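Local coordinates for protein walker-Type ATPase (PDB 2QEN) that binds ADP and magnesium as a Walker-type P-loop ATPase of a predominantly archaeal family and is of otherwise unknown cellular function, at residues Ser21-Glu25 with Phe51-Arg55; Phe155-Asp160 with Pro189-Ile194; Val200-Asp204 with Asp236-Leu242; Arg283-Leu288 with Leu320-Leu324. The protein carries 1 engineered substitution. One frame throughout, in Å; residues are numbered along the deposited sequence.

Overall arrangement
Contacts 1, 2 and 3 belong to the P-loop ATPase part of the chain, whereas contact 4 lies in the region related to the winged helix-turn-helix domain of MCM proteins. Contact 3 supplies part of the ADP pocket, through Pro239 and Gly240. The nearest atoms of contacts 1 and 3 are about 7 Å apart, and the Leu24 side chain is about 8 Å from that of Lys44, an ADP-binding residue. Contact 2 is remote: its centre is 33 Å from that of contact 3, and the two lie on opposite sides of the chain's centre. Contacts 3 and 4, with centres 24 Å apart, do not touch. The four follow one another in series along the sequence.

Contact 1: Ser21-Glu25 with Phe51-Arg55; sequences SRKLE and FLNER. Engineered in segment 21-25: Ser21 (natural residue Phe).
Phe51 lays one face of its ring beneath Leu24, whose CD2 sits 3.9 Å from the ring centroid and 12° off the normal, a CH-pi contact. This is helix-to-helix packing in a P-loop ATPase: residues 21-25 are part of helix 18-30, and Phe51 lies near the C-terminal end of helix 44-54, which begins at the Walker A Lys44. Both backbones are helical here, and the chain becomes extended at Arg55 (phi/psi -125/130). The closest CA atoms are those of Ser21 and Phe51, 7.2 Å apart. Phe51 (chi1 t, chi2 80°) and Leu24 (t, p) have CA-to-CB bonds pointing toward the opposite segment. At the ring edge, Glu25 CG comes 3.5 Å from Phe51 CE1. Ser21, an engineered replacement of Phe, brings its backbone O within 3.9 Å of Phe51 CE1. Leu24 also touches Thr34 and Leu36 of strand 33-37, and Phe51 touches Ile131 of strand 130-135, so the pair is seated on the central parallel sheet. A salt bridge lies beside this apolar contact. Glu25 (m, t) accepts a very short salt-bridge hydrogen bond, Arg55 NH2 to Glu25 OE2 at 2.4 Å, while Arg55 NH1 donates to Phe51 O at 2.7 Å.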
# COMPACT_ATOMS: atom_id res chain seq x y z
N SER A 21 0.88 14.96 0.98
CA SER A 21 1.62 15.29 -0.24
C SER A 21 2.85 16.19 0.06
O SER A 21 3.94 15.92 -0.42
CB SER A 21 0.68 15.94 -1.26
OG SER A 21 1.38 16.30 -2.44
N ARG A 22 2.65 17.22 0.88
CA ARG A 22 3.72 18.08 1.36
C ARG A 22 4.78 17.29 2.12
O ARG A 22 5.97 17.45 1.88
CB ARG A 22 3.16 19.22 2.24
CG ARG A 22 4.25 20.13 2.83
CD ARG A 22 3.68 21.22 3.76
NE ARG A 22 2.63 20.68 4.62
CZ ARG A 22 2.84 20.14 5.82
NH1 ARG A 22 4.07 20.07 6.33
NH2 ARG A 22 1.80 19.66 6.52
N LYS A 23 4.33 16.42 3.02
CA LYS A 23 5.23 15.56 3.78
C LYS A 23 6.05 14.60 2.90
O LYS A 23 7.20 14.32 3.21
CB LYS A 23 4.49 14.82 4.90
CG LYS A 23 4.16 15.74 6.12
CD LYS A 23 3.16 15.09 7.07
CE LYS A 23 3.32 15.63 8.50
NZ LYS A 23 2.27 16.63 8.90
N LEU A 24 5.45 14.13 1.81
CA LEU A 24 6.14 13.31 0.83
C LEU A 24 7.21 14.13 0.09
O LEU A 24 8.34 13.67 -0.04
CB LEU A 24 5.13 12.69 -0.15
CG LEU A 24 5.56 11.52 -1.04
CD1 LEU A 24 6.25 10.42 -0.25
CD2 LEU A 24 4.34 10.94 -1.75
N GLU A 25 6.86 15.35 -0.35
CA GLU A 25 7.81 16.28 -0.98
C GLU A 25 8.98 16.58 -0.06
O GLU A 25 10.13 16.57 -0.50
CB GLU A 25 7.14 17.61 -1.35
CG GLU A 25 6.27 17.55 -2.59
CD GLU A 25 5.78 18.92 -3.07
OE1 GLU A 25 6.33 19.96 -2.63
OE2 GLU A 25 4.84 18.95 -3.89
N PHE A 51 1.04 12.16 -7.18
CA PHE A 51 2.36 12.75 -6.95
C PHE A 51 3.28 12.61 -8.17
O PHE A 51 3.95 13.56 -8.56
CB PHE A 51 3.00 12.05 -5.74
CG PHE A 51 4.22 12.74 -5.18
CD1 PHE A 51 4.09 13.83 -4.34
CD2 PHE A 51 5.50 12.24 -5.46
CE1 PHE A 51 5.20 14.43 -3.80
CE2 PHE A 51 6.62 12.84 -4.92
CZ PHE A 51 6.48 13.95 -4.09
N LEU A 52 3.30 11.42 -8.77
CA LEU A 52 4.12 11.17 -9.96
C LEU A 52 3.54 11.79 -11.22
O LEU A 52 4.26 11.99 -12.19
CB LEU A 52 4.38 9.67 -10.19
CG LEU A 52 5.18 8.94 -9.11
CD1 LEU A 52 5.09 7.42 -9.29
CD2 LEU A 52 6.63 9.41 -9.10
N ASN A 53 2.23 12.10 -11.21
CA ASN A 53 1.57 12.75 -12.35
C ASN A 53 2.25 14.08 -12.69
O ASN A 53 2.34 14.46 -13.86
CB ASN A 53 0.08 12.97 -12.07
CG ASN A 53 -0.71 13.41 -13.31
OD1 ASN A 53 -0.62 12.80 -14.37
ND2 ASN A 53 -1.51 14.47 -13.15
N GLU A 54 2.75 14.76 -11.67
CA GLU A 54 3.39 16.07 -11.85
C GLU A 54 4.92 16.01 -11.82
O GLU A 54 5.58 16.96 -12.24
CB GLU A 54 2.87 17.05 -10.78
CG GLU A 54 1.47 17.58 -11.09
CD GLU A 54 0.82 18.30 -9.92
OE1 GLU A 54 1.27 19.40 -9.55
OE2 GLU A 54 -0.16 17.75 -9.36
N ARG A 55 5.45 14.89 -11.36
CA ARG A 55 6.89 14.71 -11.15
C ARG A 55 7.40 13.48 -11.91
O ARG A 55 6.83 12.40 -11.75
CB ARG A 55 7.19 14.54 -9.65
CG ARG A 55 6.93 15.79 -8.81
CD ARG A 55 6.70 15.41 -7.38
NE ARG A 55 6.03 16.45 -6.60
CZ ARG A 55 4.71 16.66 -6.57
NH1 ARG A 55 3.88 15.93 -7.31
NH2 ARG A 55 4.21 17.63 -5.81

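Contact 2: Phe155-Asp160 with Pro189-Ile194; sequences FAYAYD and PLYGRI
Residues 155-160 form a piece of helix 149-161, while 189-194 run through the irregular loop leading to edge strand 196-199 of the ATPase sheet. The loop folds as a type II beta turn from Leu190 to Arg193, closed by Arg193 N to Leu190 O at 3.0 Å; Gly192 takes the positive phi (76/-4). The closest CA pair is Ala156 and Leu190, 5.2 Å. That approach is possible over the small Ala156, whose CB lies 3.4 Å from Pro189 O and 4.0 Å from Leu190 CD2. Leu190 (m, t) also reaches Phe155 CB with CD2 at 3.9 Å, and Phe155 continues into the core against Phe134. Tyr159 (chi1 t) spreads its ring along Arg193 in a CH-pi contact: Arg193 CB stands 3.9 Å from the ring centroid, 9° off the normal. Tyr159 OH donates to Ile194 O at 2.5 Å. Arg193 (m, t, t) extends across to Asp160 (m), with Arg193 NH2 to Asp160 OD2 at 2.8 Å and Arg193 NE to Asp160 OD1 at 3.2 Å. Arg193 engages the helix twice, through its aliphatic stem on Tyr159 and its charge on Asp160; apolar packing, ion pair and a side-chain to main-chain hydrogen bond fix the turn against the helix.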
# COMPACT_ATOMS: atom_id res chain seq x y z
N PHE A 155 19.53 -0.62 -3.74
CA PHE A 155 19.05 0.55 -2.99
C PHE A 155 20.18 1.29 -2.23
O PHE A 155 20.16 2.52 -2.13
CB PHE A 155 17.93 0.18 -2.00
CG PHE A 155 16.67 -0.37 -2.64
CD1 PHE A 155 16.31 -0.04 -3.94
CD2 PHE A 155 15.82 -1.21 -1.90
CE1 PHE A 155 15.14 -0.56 -4.51
CE2 PHE A 155 14.65 -1.72 -2.45
CZ PHE A 155 14.30 -1.40 -3.75
N ALA A 156 21.12 0.53 -1.67
CA ALA A 156 22.27 1.10 -0.97
C ALA A 156 23.15 1.87 -1.95
O ALA A 156 23.66 2.93 -1.63
CB ALA A 156 23.08 0.00 -0.31
N TYR A 157 23.29 1.32 -3.15
CA TYR A 157 24.06 1.98 -4.21
C TYR A 157 23.39 3.27 -4.67
O TYR A 157 24.03 4.31 -4.74
CB TYR A 157 24.26 1.02 -5.38
CG TYR A 157 24.89 1.68 -6.58
CD1 TYR A 157 26.23 2.08 -6.57
CD2 TYR A 157 24.15 1.90 -7.73
CE1 TYR A 157 26.79 2.69 -7.66
CE2 TYR A 157 24.71 2.49 -8.83
CZ TYR A 157 26.02 2.88 -8.79
OH TYR A 157 26.55 3.47 -9.90
N ALA A 158 22.09 3.22 -4.95
CA ALA A 158 21.34 4.45 -5.24
C ALA A 158 21.48 5.50 -4.11
O ALA A 158 21.71 6.68 -4.37
CB ALA A 158 19.88 4.12 -5.51
N TYR A 159 21.35 5.05 -2.86
CA TYR A 159 21.43 5.92 -1.68
C TYR A 159 22.73 6.71 -1.66
O TYR A 159 22.73 7.93 -1.50
CB TYR A 159 21.31 5.08 -0.39
CG TYR A 159 20.95 5.87 0.85
CD1 TYR A 159 21.89 6.67 1.50
CD2 TYR A 159 19.66 5.80 1.38
CE1 TYR A 159 21.55 7.40 2.65
CE2 TYR A 159 19.30 6.51 2.51
CZ TYR A 159 20.26 7.32 3.14
OH TYR A 159 19.91 8.04 4.25
N ASP A 160 23.84 5.99 -1.83
CA ASP A 160 25.17 6.58 -1.69
C ASP A 160 25.64 7.34 -2.92
O ASP A 160 26.36 8.34 -2.79
CB ASP A 160 26.20 5.49 -1.37
CG ASP A 160 25.96 4.81 -0.04
OD1 ASP A 160 25.35 5.39 0.88
OD2 ASP A 160 26.43 3.66 0.10
N PRO A 189 22.65 -4.70 3.33
CA PRO A 189 23.34 -3.67 2.56
C PRO A 189 22.88 -2.25 2.90
O PRO A 189 23.65 -1.31 2.73
CB PRO A 189 23.00 -4.03 1.11
CG PRO A 189 22.75 -5.52 1.16
CD PRO A 189 22.02 -5.71 2.45
N LEU A 190 21.65 -2.11 3.40
CA LEU A 190 21.12 -0.80 3.78
C LEU A 190 21.46 -0.38 5.21
O LEU A 190 20.96 0.63 5.69
CB LEU A 190 19.60 -0.77 3.58
CG LEU A 190 19.07 -0.60 2.16
CD1 LEU A 190 17.54 -0.60 2.19
CD2 LEU A 190 19.58 0.67 1.53
N TYR A 191 22.31 -1.15 5.90
CA TYR A 191 22.60 -0.88 7.31
C TYR A 191 23.07 0.55 7.54
O TYR A 191 23.92 1.06 6.81
CB TYR A 191 23.63 -1.87 7.86
CG TYR A 191 24.09 -1.53 9.26
CD1 TYR A 191 23.28 -1.81 10.36
CD2 TYR A 191 25.32 -0.92 9.47
CE1 TYR A 191 23.69 -1.49 11.64
CE2 TYR A 191 25.75 -0.60 10.77
CZ TYR A 191 24.93 -0.88 11.84
OH TYR A 191 25.35 -0.57 13.11
N GLY A 192 22.51 1.18 8.57
CA GLY A 192 22.87 2.56 8.95
C GLY A 192 22.29 3.65 8.06
O GLY A 192 22.48 4.84 8.33
N ARG A 193 21.59 3.27 7.00
CA ARG A 193 21.08 4.24 6.04
C ARG A 193 19.67 4.65 6.43
O ARG A 193 18.80 3.80 6.62
CB ARG A 193 21.17 3.70 4.61
CG ARG A 193 22.58 3.82 4.01
CD ARG A 193 22.77 2.91 2.83
NE ARG A 193 24.17 2.85 2.38
CZ ARG A 193 25.04 1.90 2.74
NH1 ARG A 193 24.69 0.93 3.57
NH2 ARG A 193 26.27 1.94 2.26
N ILE A 194 19.46 5.96 6.58
CA ILE A 194 18.20 6.50 7.09
C ILE A 194 17.22 6.85 5.96
O ILE A 194 17.57 7.54 5.00
CB ILE A 194 18.43 7.71 8.04
CG1 ILE A 194 19.29 7.29 9.24
CG2 ILE A 194 17.12 8.27 8.54
CD1 ILE A 194 19.87 8.44 10.06

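Contact 3: Val200-Asp204 with Asp236-Leu242; sequences VKPFD and DGIPGWL. With ADP (adenosine-5'-diphosphate), chain C.
The adenine side of the ADP pocket in this P-loop ATPase is backed by the meeting of loop 200-204, which follows strand 196-199, with the loop 236-238 and the first turn of helix 239-252. Pro202 and Phe203 take polyproline II-like angles (phi/psi about -53/145 and -54/146), and Phe203 CA is 4.3 Å from Gly237 CA. The backbones join through Phe203 N to Gly237 O, 3.0 Å, with a CA-H...O contact returning from Gly237 CA to Phe203 O at 3.5 Å. Gly237 (80/6) admits this approach because a CB would clash with Phe203 O. Ile238 then occupies the N-cap position and Pro239 opens the helix. Pro202 CG packs on Ile238 CD1 at 4.1 Å. Phe203 (chi1 m) receives Pro239 CG over its face, 4.1 Å from the centroid, and Leu242 CD1 4.0 Å from its CD2; the adenine N6 lies near the ring's edge. On the nucleotide, Gly240 CA lies 3.3 Å from O4' and Pro239 CB 3.4 Å from adenine C8.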
# COMPACT_ATOMS: atom_id res chain seq x y z
N VAL A 200 0.30 7.49 6.01
CA VAL A 200 -1.04 7.76 5.48
C VAL A 200 -2.07 7.04 6.35
O VAL A 200 -2.15 5.81 6.35
CB VAL A 200 -1.20 7.37 3.98
CG1 VAL A 200 -2.57 7.79 3.46
CG2 VAL A 200 -0.10 7.98 3.11
N LYS A 201 -2.86 7.83 7.07
CA LYS A 201 -3.85 7.35 8.02
C LYS A 201 -5.26 7.52 7.46
O LYS A 201 -5.45 8.34 6.55
CB LYS A 201 -3.74 8.16 9.31
CG LYS A 201 -2.33 8.26 9.90
CD LYS A 201 -1.84 6.91 10.43
CE LYS A 201 -0.76 7.08 11.49
NZ LYS A 201 -0.11 5.77 11.80
N PRO A 202 -6.24 6.76 7.99
CA PRO A 202 -7.66 6.99 7.70
C PRO A 202 -8.07 8.44 7.95
O PRO A 202 -7.56 9.05 8.88
CB PRO A 202 -8.39 6.09 8.71
CG PRO A 202 -7.45 4.99 8.99
CD PRO A 202 -6.06 5.61 8.91
N PHE A 203 -8.97 8.96 7.13
CA PHE A 203 -9.58 10.27 7.36
C PHE A 203 -10.20 10.32 8.75
O PHE A 203 -10.73 9.31 9.24
CB PHE A 203 -10.72 10.52 6.35
CG PHE A 203 -10.28 10.63 4.91
CD1 PHE A 203 -9.03 11.16 4.56
CD2 PHE A 203 -11.16 10.24 3.88
CE1 PHE A 203 -8.65 11.28 3.21
CE2 PHE A 203 -10.78 10.36 2.53
CZ PHE A 203 -9.53 10.87 2.20
N ASP A 204 -10.15 11.49 9.38
CA ASP A 204 -10.92 11.69 10.61
C ASP A 204 -12.43 11.75 10.31
O ASP A 204 -12.85 11.70 9.15
CB ASP A 204 -10.39 12.88 11.45
CG ASP A 204 -10.61 14.26 10.80
OD1 ASP A 204 -11.45 14.42 9.90
OD2 ASP A 204 -9.94 15.22 11.25
N ASP A 236 -15.77 4.29 8.77
CA ASP A 236 -14.60 4.81 9.54
C ASP A 236 -13.33 5.37 8.80
O ASP A 236 -12.17 5.04 9.15
CB ASP A 236 -14.17 3.78 10.62
CG ASP A 236 -15.07 3.79 11.92
OD1 ASP A 236 -16.11 4.51 12.03
OD2 ASP A 236 -14.70 3.05 12.87
N GLY A 237 -13.54 6.22 7.81
CA GLY A 237 -12.38 6.96 7.24
C GLY A 237 -11.50 6.24 6.22
O GLY A 237 -10.47 6.78 5.79
N ILE A 238 -11.89 5.03 5.82
CA ILE A 238 -11.14 4.29 4.80
C ILE A 238 -11.68 4.70 3.42
O ILE A 238 -12.81 4.37 3.09
CB ILE A 238 -11.24 2.74 4.98
CG1 ILE A 238 -11.01 2.33 6.45
CG2 ILE A 238 -10.32 2.00 3.98
CD1 ILE A 238 -9.56 2.19 6.86
N PRO A 239 -10.88 5.44 2.64
CA PRO A 239 -11.37 5.95 1.36
C PRO A 239 -11.84 4.85 0.41
O PRO A 239 -12.77 5.08 -0.35
CB PRO A 239 -10.16 6.69 0.78
CG PRO A 239 -9.33 7.04 1.98
CD PRO A 239 -9.49 5.88 2.90
N GLY A 240 -11.20 3.68 0.45
CA GLY A 240 -11.58 2.55 -0.41
C GLY A 240 -13.04 2.17 -0.22
O GLY A 240 -13.78 1.98 -1.19
N TRP A 241 -13.47 2.09 1.04
CA TRP A 241 -14.85 1.73 1.36
C TRP A 241 -15.84 2.89 1.17
O TRP A 241 -16.98 2.68 0.74
CB TRP A 241 -14.95 1.12 2.76
CG TRP A 241 -13.98 -0.05 3.00
CD1 TRP A 241 -13.11 -0.20 4.04
CD2 TRP A 241 -13.80 -1.22 2.17
NE1 TRP A 241 -12.41 -1.38 3.92
CE2 TRP A 241 -12.81 -2.02 2.78
CE3 TRP A 241 -14.39 -1.66 0.98
CZ2 TRP A 241 -12.41 -3.24 2.25
CZ3 TRP A 241 -13.95 -2.88 0.42
CH2 TRP A 241 -12.98 -3.65 1.07
N LEU A 242 -15.39 4.11 1.45
CA LEU A 242 -16.21 5.31 1.23
C LEU A 242 -16.58 5.52 -0.25
O LEU A 242 -17.69 5.97 -0.55
CB LEU A 242 -15.51 6.56 1.80
CG LEU A 242 -15.30 6.69 3.32
CD1 LEU A 242 -14.44 7.91 3.67
CD2 LEU A 242 -16.61 6.73 4.09
PB ADP C . -3.69 1.55 -0.89
O1B ADP C . -3.35 2.38 0.33
O2B ADP C . -2.67 1.72 -1.99
O3B ADP C . -4.03 0.11 -0.63
PA ADP C . -5.47 2.86 -2.85
O1A ADP C . -4.66 4.08 -3.18
O2A ADP C . -5.64 1.77 -3.87
O3A ADP C . -5.06 2.22 -1.41
O5' ADP C . -6.93 3.44 -2.44
C5' ADP C . -8.10 2.62 -2.36
C4' ADP C . -9.21 3.30 -3.18
O4' ADP C . -9.79 4.38 -2.43
C3' ADP C . -8.74 3.96 -4.48
O3' ADP C . -8.85 3.09 -5.60
C2' ADP C . -9.72 5.07 -4.67
O2' ADP C . -10.95 4.45 -5.01
C1' ADP C . -9.99 5.53 -3.26
N9 ADP C . -9.18 6.64 -2.72
C8 ADP C . -8.09 6.49 -1.94
N7 ADP C . -7.62 7.69 -1.52
C5 ADP C . -8.42 8.63 -2.04
C6 ADP C . -8.49 10.11 -2.01
N6 ADP C . -7.59 10.83 -1.31
N1 ADP C . -9.50 10.71 -2.69
C2 ADP C . -10.39 10.01 -3.39
N3 ADP C . -10.41 8.67 -3.45
C4 ADP C . -9.46 7.93 -2.82

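Contact 4: Arg283-Leu288 with Leu320-Leu324; sequences RYVDIL and LLENL
Helices 282-292 and 314-326 cross steeply here: the axes of segments 283-288 and 320-324 approach to 10.5 Å at a signed angle of -79°. With helix 298-307 between them and hairpin 330-333/336-339 after, their order is consistent with a winged helix-turn-helix, whose first and third helices meet here. Tyr284 and Leu320 have the closest CA atoms, 6.7 Å. Tyr284 (chi1 m) is the long projection. Its ring reaches across to helix 314-326 and is covered on one face by Leu320 CD2, 4.0 Å from the centroid and 27° off the normal, while Leu324 CD1 comes 3.5 Å from Tyr284 CD1. Ile287 (m, t) is the second bump, entering the hollow bordered by Leu320, Leu321 and Leu324: CD1 meets Leu320 CB at 3.7 Å, and CG2 meets Leu321 CD2 and Leu324 CD2 at 3.8 Å each. In return Leu324 projects between Tyr284, Ile287 and Leu288, where Leu288 CD1 lies 3.8 Å from Leu324 CG. Tyr284 OH makes a weak hydrogen bond to Asn323 OD1 at 3.0 Å; its stronger hydrogen-bond partner is Arg280, outside the two segments. Cohesion therefore rests chiefly on interlocking aliphatic and aromatic surfaces, the one polar bond between the segments being weak.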
# COMPACT_ATOMS: atom_id res chain seq x y z
N ARG A 283 -5.13 -20.96 12.02
CA ARG A 283 -5.02 -20.16 13.24
C ARG A 283 -5.14 -18.64 13.04
O ARG A 283 -5.83 -17.98 13.81
CB ARG A 283 -3.71 -20.49 13.96
CG ARG A 283 -3.84 -21.35 15.21
CD ARG A 283 -5.08 -22.23 15.22
NE ARG A 283 -4.76 -23.50 14.63
CZ ARG A 283 -5.56 -24.23 13.86
NH1 ARG A 283 -6.79 -23.82 13.56
NH2 ARG A 283 -5.11 -25.37 13.40
N TYR A 284 -4.49 -18.11 12.02
CA TYR A 284 -4.56 -16.66 11.71
C TYR A 284 -5.99 -16.15 11.64
O TYR A 284 -6.31 -15.14 12.24
CB TYR A 284 -3.85 -16.33 10.40
CG TYR A 284 -2.34 -16.30 10.45
CD1 TYR A 284 -1.67 -15.56 11.42
CD2 TYR A 284 -1.59 -17.00 9.50
CE1 TYR A 284 -0.27 -15.52 11.46
CE2 TYR A 284 -0.20 -16.97 9.53
CZ TYR A 284 0.45 -16.24 10.51
OH TYR A 284 1.83 -16.22 10.54
N VAL A 285 -6.84 -16.85 10.89
CA VAL A 285 -8.23 -16.44 10.70
C VAL A 285 -9.07 -16.63 11.97
O VAL A 285 -9.94 -15.81 12.28
CB VAL A 285 -8.89 -17.14 9.51
CG1 VAL A 285 -10.29 -16.59 9.27
CG2 VAL A 285 -8.04 -16.95 8.27
N ASP A 286 -8.79 -17.71 12.70
CA ASP A 286 -9.38 -17.97 14.02
C ASP A 286 -9.10 -16.83 14.99
O ASP A 286 -9.99 -16.40 15.72
CB ASP A 286 -8.85 -19.29 14.59
CG ASP A 286 -9.46 -20.54 13.93
OD1 ASP A 286 -10.41 -20.43 13.12
OD2 ASP A 286 -8.99 -21.65 14.24
N ILE A 287 -7.86 -16.35 15.02
CA ILE A 287 -7.43 -15.28 15.92
C ILE A 287 -8.12 -13.96 15.53
O ILE A 287 -8.60 -13.22 16.38
CB ILE A 287 -5.89 -15.13 15.94
CG1 ILE A 287 -5.24 -16.38 16.57
CG2 ILE A 287 -5.47 -13.86 16.67
CD1 ILE A 287 -3.70 -16.42 16.47
N LEU A 288 -8.16 -13.70 14.23
CA LEU A 288 -8.81 -12.54 13.64
C LEU A 288 -10.30 -12.49 13.97
O LEU A 288 -10.81 -11.48 14.45
CB LEU A 288 -8.59 -12.56 12.13
CG LEU A 288 -7.61 -11.57 11.47
CD1 LEU A 288 -6.64 -10.87 12.41
CD2 LEU A 288 -6.89 -12.13 10.26
N LEU A 320 2.19 -15.71 16.11
CA LEU A 320 1.00 -15.48 15.27
C LEU A 320 0.50 -14.03 15.35
O LEU A 320 0.23 -13.42 14.32
CB LEU A 320 -0.14 -16.46 15.62
CG LEU A 320 0.11 -17.95 15.32
CD1 LEU A 320 -0.89 -18.87 16.02
CD2 LEU A 320 0.14 -18.25 13.83
N LEU A 321 0.38 -13.51 16.57
CA LEU A 321 -0.09 -12.15 16.80
C LEU A 321 0.90 -11.10 16.28
O LEU A 321 0.50 -10.09 15.68
CB LEU A 321 -0.38 -11.93 18.28
CG LEU A 321 -1.71 -12.46 18.82
CD1 LEU A 321 -1.64 -12.49 20.34
CD2 LEU A 321 -2.91 -11.61 18.32
N GLU A 322 2.18 -11.35 16.50
CA GLU A 322 3.24 -10.49 15.96
C GLU A 322 3.22 -10.41 14.43
O GLU A 322 3.35 -9.32 13.87
CB GLU A 322 4.62 -10.93 16.47
CG GLU A 322 5.08 -10.27 17.80
CD GLU A 322 3.96 -9.71 18.71
OE1 GLU A 322 3.22 -10.49 19.40
OE2 GLU A 322 3.86 -8.46 18.78
N ASN A 323 3.06 -11.56 13.77
CA ASN A 323 2.91 -11.61 12.31
C ASN A 323 1.70 -10.84 11.77
O ASN A 323 1.81 -10.09 10.81
CB ASN A 323 2.85 -13.07 11.84
CG ASN A 323 4.20 -13.77 11.92
OD1 ASN A 323 4.29 -14.99 11.75
ND2 ASN A 323 5.26 -13.00 12.17
N LEU A 324 0.56 -11.03 12.42
CA LEU A 324 -0.68 -10.31 12.13
C LEU A 324 -0.52 -8.79 12.24
O LEU A 324 -1.07 -8.04 11.42
CB LEU A 324 -1.76 -10.80 13.11
CG LEU A 324 -2.94 -11.67 12.63
CD1 LEU A 324 -2.84 -12.28 11.19
CD2 LEU A 324 -3.36 -12.68 13.70